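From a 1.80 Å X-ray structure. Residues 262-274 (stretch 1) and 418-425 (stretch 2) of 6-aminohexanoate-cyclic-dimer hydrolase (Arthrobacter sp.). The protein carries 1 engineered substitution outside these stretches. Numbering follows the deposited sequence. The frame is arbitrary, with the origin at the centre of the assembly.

Stretch 1, residues 262-274: VLTHNPVGDFALD
Stretch 2 (418-425) SLQMLAFT

No direct hydrogen bond joins the two stretches; two phenylalanines, one from each side, carry most of the packing, and a single water makes the polar link. Water 1 donates to Ala 272 O (3.2 Å) and accepts from Gln 420 NE2 (3.0 Å).

Stretch 1 is almost entirely irregular. Asn 266 to Gly 269 form a type I turn, closed by Gly 269 N to Asn 266 O at 3.0 Å. Gly 269 has phi/psi 76/14, a positive phi that favours glycine. The Asn 266 side chain (chi1 t, chi2 16°) braces the loop. Asn 266 OD1 accepts from Val 268 N at 3.0 Å. Asn 266 ND2 donates to Phe 271 O and to Asp 270 OD1, each at 2.9 Å. Phe 271 itself is extended, with phi/psi -172/155.

Stretch 2 enters already in a helix that began earlier in the chain; its last residues are loop or turn. The register pairs Phe 271 with Gln 420 (CA to CA 8.0 Å) and Asn 266 with Phe 424 (CA to CA 8.5 Å).

Phe 271 (chi1 63°, chi2 72°) points toward stretch 2. Gln 420 (chi1 m, chi2 t, chi3 -114°) lies over one face of its ring. Gln 420 CG sits 3.7 Å from the Phe 271 ring centroid, 5° off the normal, a CH-pi contact. Ala 423 CB meets the ring edge, 3.7 Å from Phe 271 CZ. Leu 419 (chi1 t, chi2 p) approaches obliquely, its CG 4.5 Å from Phe 271 CE2.

Phe 424 (chi1 -79°, chi2 17°) starts sideways, but its ring end reaches stretch 1. Asn 266 CA lies at the ring edge, 3.9 Å from Phe 424 CZ. Leu 273 (chi1 t, chi2 p) brings CD1 to 3.9 Å from Phe 424 CE2. Pro 267 CD is 4.2 Å from Phe 424 CE1. The contact buries 393 Å² in total.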

# COMPACT_ATOMS: atom_id res chain seq x y z
N VAL A 262 -0.03 -13.40 18.81
CA VAL A 262 -0.34 -11.97 18.84
C VAL A 262 0.82 -11.21 19.47
O VAL A 262 1.42 -11.66 20.45
CB VAL A 262 -1.65 -11.69 19.62
CG1 VAL A 262 -1.58 -12.26 21.01
CG2 VAL A 262 -1.90 -10.18 19.68
N LEU A 263 1.15 -10.07 18.87
CA LEU A 263 2.24 -9.23 19.34
C LEU A 263 1.67 -7.88 19.78
O LEU A 263 1.07 -7.16 18.98
CB LEU A 263 3.25 -9.02 18.21
CG LEU A 263 4.42 -8.07 18.49
CD1 LEU A 263 5.27 -8.60 19.64
CD2 LEU A 263 5.27 -7.92 17.22
N THR A 264 1.87 -7.53 21.05
CA THR A 264 1.38 -6.26 21.55
C THR A 264 2.42 -5.39 22.27
O THR A 264 2.10 -4.65 23.20
CB THR A 264 0.14 -6.45 22.45
OG1 THR A 264 0.43 -7.40 23.48
CG2 THR A 264 -1.04 -6.96 21.61
N HIS A 265 3.67 -5.51 21.84
CA HIS A 265 4.75 -4.70 22.37
C HIS A 265 5.78 -4.61 21.24
O HIS A 265 5.67 -5.34 20.25
CB HIS A 265 5.38 -5.31 23.64
CG HIS A 265 6.25 -6.51 23.38
ND1 HIS A 265 5.74 -7.75 23.06
CD2 HIS A 265 7.59 -6.65 23.42
CE1 HIS A 265 6.74 -8.60 22.91
NE2 HIS A 265 7.87 -7.96 23.12
N ASN A 266 6.74 -3.71 21.36
CA ASN A 266 7.78 -3.58 20.34
C ASN A 266 8.93 -4.50 20.74
O ASN A 266 9.69 -4.19 21.64
CB ASN A 266 8.28 -2.14 20.25
CG ASN A 266 9.50 -2.02 19.37
OD1 ASN A 266 9.81 -2.92 18.59
ND2 ASN A 266 10.20 -0.89 19.47
N PRO A 267 9.06 -5.65 20.06
CA PRO A 267 10.11 -6.63 20.36
C PRO A 267 11.54 -6.13 20.22
O PRO A 267 12.46 -6.73 20.78
CB PRO A 267 9.81 -7.79 19.42
CG PRO A 267 9.13 -7.13 18.27
CD PRO A 267 8.26 -6.08 18.90
N VAL A 268 11.73 -5.05 19.47
CA VAL A 268 13.07 -4.50 19.28
C VAL A 268 13.47 -3.73 20.54
O VAL A 268 14.65 -3.68 20.90
CB VAL A 268 13.12 -3.59 18.03
CG1 VAL A 268 14.53 -3.05 17.81
CG2 VAL A 268 12.70 -4.39 16.80
N GLY A 269 12.47 -3.16 21.22
CA GLY A 269 12.73 -2.43 22.45
C GLY A 269 13.33 -1.04 22.30
O GLY A 269 13.80 -0.47 23.29
N ASP A 270 13.31 -0.50 21.08
CA ASP A 270 13.87 0.83 20.85
C ASP A 270 12.87 1.98 20.91
O ASP A 270 13.22 3.14 20.68
CB ASP A 270 14.67 0.84 19.53
CG ASP A 270 13.83 0.48 18.31
OD1 ASP A 270 12.81 -0.23 18.43
OD2 ASP A 270 14.23 0.92 17.21
N PHE A 271 11.62 1.65 21.22
CA PHE A 271 10.55 2.63 21.39
C PHE A 271 9.34 1.87 21.92
O PHE A 271 9.22 0.67 21.72
CB PHE A 271 10.22 3.39 20.09
CG PHE A 271 9.70 2.52 18.98
CD1 PHE A 271 8.42 1.98 19.04
CD2 PHE A 271 10.50 2.25 17.87
CE1 PHE A 271 7.94 1.17 18.01
CE2 PHE A 271 10.04 1.44 16.84
CZ PHE A 271 8.75 0.90 16.91
N ALA A 272 8.45 2.57 22.62
CA ALA A 272 7.28 1.92 23.19
C ALA A 272 6.11 1.88 22.22
O ALA A 272 5.75 2.90 21.62
CB ALA A 272 6.86 2.62 24.48
N LEU A 273 5.51 0.71 22.06
CA LEU A 273 4.37 0.59 21.17
C LEU A 273 3.23 1.40 21.79
O LEU A 273 2.94 1.27 22.98
CB LEU A 273 3.95 -0.88 21.04
CG LEU A 273 2.65 -1.15 20.27
CD1 LEU A 273 2.82 -0.70 18.82
CD2 LEU A 273 2.31 -2.63 20.34
N ASP A 274 2.60 2.24 20.98
CA ASP A 274 1.47 3.05 21.44
C ASP A 274 0.40 2.13 22.03
O ASP A 274 -0.04 1.19 21.38
CB ASP A 274 0.87 3.83 20.28
CG ASP A 274 -0.36 4.61 20.68
OD1 ASP A 274 -0.21 5.66 21.33
OD2 ASP A 274 -1.48 4.17 20.35
N SER A 418 9.39 8.65 11.69
CA SER A 418 8.98 7.87 10.53
C SER A 418 9.18 6.38 10.81
O SER A 418 8.39 5.55 10.39
CB SER A 418 9.78 8.26 9.28
OG SER A 418 9.43 9.55 8.82
N LEU A 419 10.25 6.06 11.54
CA LEU A 419 10.53 4.66 11.85
C LEU A 419 9.32 3.99 12.50
O LEU A 419 8.98 2.86 12.14
CB LEU A 419 11.74 4.56 12.79
CG LEU A 419 12.11 3.15 13.29
CD1 LEU A 419 12.36 2.22 12.12
CD2 LEU A 419 13.34 3.23 14.19
N GLN A 420 8.66 4.68 13.42
CA GLN A 420 7.50 4.09 14.10
C GLN A 420 6.31 3.81 13.19
O GLN A 420 5.43 3.02 13.54
CB GLN A 420 7.06 4.95 15.28
CG GLN A 420 8.02 4.87 16.46
CD GLN A 420 7.36 5.26 17.78
OE1 GLN A 420 7.71 6.27 18.39
NE2 GLN A 420 6.40 4.45 18.22
N MET A 421 6.26 4.45 12.03
CA MET A 421 5.17 4.21 11.10
C MET A 421 5.36 2.88 10.37
O MET A 421 4.40 2.18 10.07
CB MET A 421 5.10 5.32 10.05
CG MET A 421 4.83 6.72 10.59
SD MET A 421 3.24 6.85 11.38
CE MET A 421 2.16 6.90 9.94
N LEU A 422 6.62 2.53 10.08
CA LEU A 422 6.91 1.31 9.32
C LEU A 422 7.62 0.15 10.03
O LEU A 422 7.87 -0.88 9.40
CB LEU A 422 7.70 1.69 8.06
CG LEU A 422 8.99 2.52 8.24
CD1 LEU A 422 10.07 1.67 8.89
CD2 LEU A 422 9.48 3.02 6.88
N ALA A 423 7.91 0.29 11.32
CA ALA A 423 8.62 -0.77 12.04
C ALA A 423 7.91 -2.13 12.04
O ALA A 423 8.57 -3.17 12.01
CB ALA A 423 8.91 -0.33 13.47
N PHE A 424 6.58 -2.13 12.09
CA PHE A 424 5.82 -3.39 12.10
C PHE A 424 5.38 -3.86 10.71
O PHE A 424 4.76 -4.92 10.58
CB PHE A 424 4.59 -3.26 13.00
CG PHE A 424 4.87 -3.39 14.48
CD1 PHE A 424 6.17 -3.26 14.98
CD2 PHE A 424 3.83 -3.62 15.37
CE1 PHE A 424 6.42 -3.34 16.35
CE2 PHE A 424 4.08 -3.70 16.74
CZ PHE A 424 5.37 -3.56 17.23
N THR A 425 5.69 -3.10 9.67
CA THR A 425 5.30 -3.51 8.32
C THR A 425 6.49 -3.94 7.47
O THR A 425 6.40 -4.90 6.70
CB THR A 425 4.55 -2.38 7.56
OG1 THR A 425 5.25 -1.14 7.72
CG2 THR A 425 3.12 -2.23 8.09
O HOH W 1 4.42 5.45 20.23